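Local coordinates for putative P450-like enzyme (Streptomyces himastatinicus ATCC 53653, PDB 5Z9I), which probably acts as a heme-dependent monooxygenase of the cytochrome P450 family, some bacterial members of which catalyse N-dealkylation, at residues 142-147 / 190-195. The protein carries 1 engineered substitution. Residues are numbered along the deposited sequence; the frame is centred on the assembly and turned at random.
Sequences LGVPES and RDYWHE
Val144 and Trp193 bring the two backbones nearest, yet their CA atoms stay 9.6 Å apart. No hydrogen bond joins 142-147, a helix end and the loop after it, to 190-195 of helix 173-202; side chains make the contact. The six-membered end of the Trp193 indole does much of this. Its CH2 lies 3.6 Å from Leu142 CD1, and it lies equally near Val144 CG2. Both aliphatic side chains run at about a right angle to that of Trp193. With CG anti to its own carbonyl carbon (chi1 -67°), Trp193 sends the ring end to the loop, although its CB does not point there. Tyr192 CD2 sits 3.8 Å above one face of the indole, over its centre. Helix 132-142 ends here in a Schellman motif. Gly143 is its C-prime residue, with positive phi, and the turn is closed by Val144 N to Ser139 O and Gly143 N to Asp140 O. In the P450 fold this helix end meets helix 173-202 beside helix 224-255. Without the indole, as with an alanine here, a gap would probably open beside Leu142 and Val144, and Tyr192 CD2 would lose the face beneath it. Tyr192 OH touches Val144 CG1 at 3.2 Å and Pro145 CD at 3.8 Å. The same hydroxyl is hydrogen-bonded to Asp148 OD2, just before helix 149-164.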
loop_
_atom_site.group_PDB
_atom_site.type_symbol
_atom_site.label_atom_id
_atom_site.label_comp_id
_atom_site.label_asym_id
_atom_site.label_seq_id
_atom_site.Cartn_x
_atom_site.Cartn_y
_atom_site.Cartn_z
ATOM N N LEU A 142 10.280 8.029 10.380
ATOM C CA LEU A 142 11.617 7.462 10.229
ATOM C C LEU A 142 12.694 8.412 10.721
ATOM O O LEU A 142 13.810 7.977 11.004
ATOM C CB LEU A 142 11.897 7.074 8.769
ATOM C CG LEU A 142 11.048 5.878 8.335
ATOM C CD1 LEU A 142 10.903 5.818 6.835
ATOM C CD2 LEU A 142 11.627 4.574 8.890
ATOM N N GLY A 143 12.353 9.696 10.828
ATOM C CA GLY A 143 13.241 10.698 11.407
ATOM C C GLY A 143 14.055 11.485 10.393
ATOM O O GLY A 143 15.066 12.103 10.726
ATOM N N VAL A 144 13.601 11.466 9.148
ATOM C CA VAL A 144 14.247 12.161 8.035
ATOM C C VAL A 144 14.138 13.686 8.118
ATOM O O VAL A 144 13.058 14.203 8.300
ATOM C CB VAL A 144 13.603 11.682 6.708
ATOM C CG1 VAL A 144 14.148 12.415 5.542
ATOM C CG2 VAL A 144 13.765 10.175 6.554
ATOM N N PRO A 145 15.251 14.409 7.949
ATOM C CA PRO A 145 15.193 15.883 7.892
ATOM C C PRO A 145 14.230 16.383 6.819
ATOM O O PRO A 145 13.984 15.661 5.852
ATOM C CB PRO A 145 16.627 16.279 7.534
ATOM C CG PRO A 145 17.465 15.132 8.019
ATOM C CD PRO A 145 16.626 13.900 7.811
ATOM N N GLU A 146 13.705 17.593 6.972
ATOM C CA GLU A 146 12.764 18.124 5.992
ATOM C C GLU A 146 13.376 18.234 4.600
ATOM O O GLU A 146 12.702 17.980 3.602
ATOM C CB GLU A 146 12.252 19.491 6.423
ATOM C CG GLU A 146 11.492 19.483 7.720
ATOM C CD GLU A 146 10.443 20.573 7.764
ATOM O OE1 GLU A 146 10.188 21.193 6.708
ATOM O OE2 GLU A 146 9.882 20.811 8.854
ATOM N N SER A 147 14.650 18.606 4.541
ATOM C CA SER A 147 15.351 18.758 3.267
ATOM C C SER A 147 15.353 17.499 2.397
ATOM O O SER A 147 15.426 17.595 1.168
ATOM C CB SER A 147 16.795 19.200 3.513
ATOM O OG SER A 147 17.345 18.567 4.655
ATOM N N ARG A 190 19.839 2.315 0.365
ATOM C CA ARG A 190 20.486 1.578 1.458
ATOM C C ARG A 190 21.587 2.417 2.093
ATOM O O ARG A 190 21.675 2.467 3.318
ATOM C CB ARG A 190 21.054 0.245 0.962
ATOM C CG ARG A 190 20.048 -0.864 1.033
ATOM C CD ARG A 190 20.512 -2.113 0.292
ATOM N NE ARG A 190 21.832 -2.600 0.714
ATOM C CZ ARG A 190 22.092 -3.237 1.857
ATOM N NH1 ARG A 190 21.126 -3.456 2.737
ATOM N NH2 ARG A 190 23.331 -3.662 2.114
ATOM N N ASP A 191 22.401 3.083 1.271
ATOM C CA ASP A 191 23.478 3.930 1.793
ATOM C C ASP A 191 22.939 5.117 2.595
ATOM O O ASP A 191 23.527 5.478 3.613
ATOM C CB ASP A 191 24.388 4.452 0.671
ATOM C CG ASP A 191 25.329 3.369 0.123
ATOM O OD1 ASP A 191 25.621 2.404 0.861
ATOM O OD2 ASP A 191 25.773 3.478 -1.036
ATOM N N TYR A 192 21.843 5.727 2.132
ATOM C CA TYR A 192 21.175 6.758 2.924
ATOM C C TYR A 192 20.831 6.242 4.323
ATOM O O TYR A 192 21.167 6.885 5.318
ATOM C CB TYR A 192 19.894 7.247 2.241
ATOM C CG TYR A 192 19.148 8.311 3.036
ATOM C CD1 TYR A 192 19.373 9.668 2.805
ATOM C CD2 TYR A 192 18.232 7.956 4.025
ATOM C CE1 TYR A 192 18.686 10.643 3.533
ATOM C CE2 TYR A 192 17.554 8.917 4.761
ATOM C CZ TYR A 192 17.782 10.262 4.509
ATOM O OH TYR A 192 17.104 11.215 5.234
ATOM N N TRP A 193 20.163 5.092 4.404
ATOM C CA TRP A 193 19.687 4.607 5.721
ATOM C C TRP A 193 20.820 4.117 6.639
ATOM O O TRP A 193 20.718 4.225 7.859
ATOM C CB TRP A 193 18.644 3.484 5.555
ATOM C CG TRP A 193 17.359 3.959 4.944
ATOM C CD1 TRP A 193 16.824 3.576 3.746
ATOM C CD2 TRP A 193 16.446 4.914 5.508
ATOM N NE1 TRP A 193 15.629 4.242 3.523
ATOM C CE2 TRP A 193 15.380 5.072 4.591
ATOM C CE3 TRP A 193 16.431 5.658 6.697
ATOM C CZ2 TRP A 193 14.317 5.934 4.826
ATOM C CZ3 TRP A 193 15.376 6.513 6.933
ATOM C CH2 TRP A 193 14.327 6.647 5.995
ATOM N N HIS A 194 21.885 3.565 6.057
ATOM C CA HIS A 194 23.050 3.148 6.842
ATOM C C HIS A 194 23.649 4.344 7.594
ATOM O O HIS A 194 24.023 4.234 8.769
ATOM C CB HIS A 194 24.125 2.508 5.947
ATOM C CG HIS A 194 23.901 1.054 5.674
ATOM N ND1 HIS A 194 22.998 0.596 4.736
ATOM C CD2 HIS A 194 24.471 -0.052 6.208
ATOM C CE1 HIS A 194 23.013 -0.722 4.713
ATOM N NE2 HIS A 194 23.900 -1.142 5.602
ATOM N N GLU A 195 23.742 5.487 6.911
ATOM C CA GLU A 195 24.214 6.703 7.566
ATOM C C GLU A 195 23.297 7.128 8.719
ATOM O O GLU A 195 23.796 7.521 9.774
ATOM C CB GLU A 195 24.351 7.845 6.564
ATOM C CG GLU A 195 25.597 7.758 5.724
ATOM C CD GLU A 195 25.787 8.967 4.833
ATOM O OE1 GLU A 195 24.821 9.351 4.133
ATOM O OE2 GLU A 195 26.904 9.534 4.840
#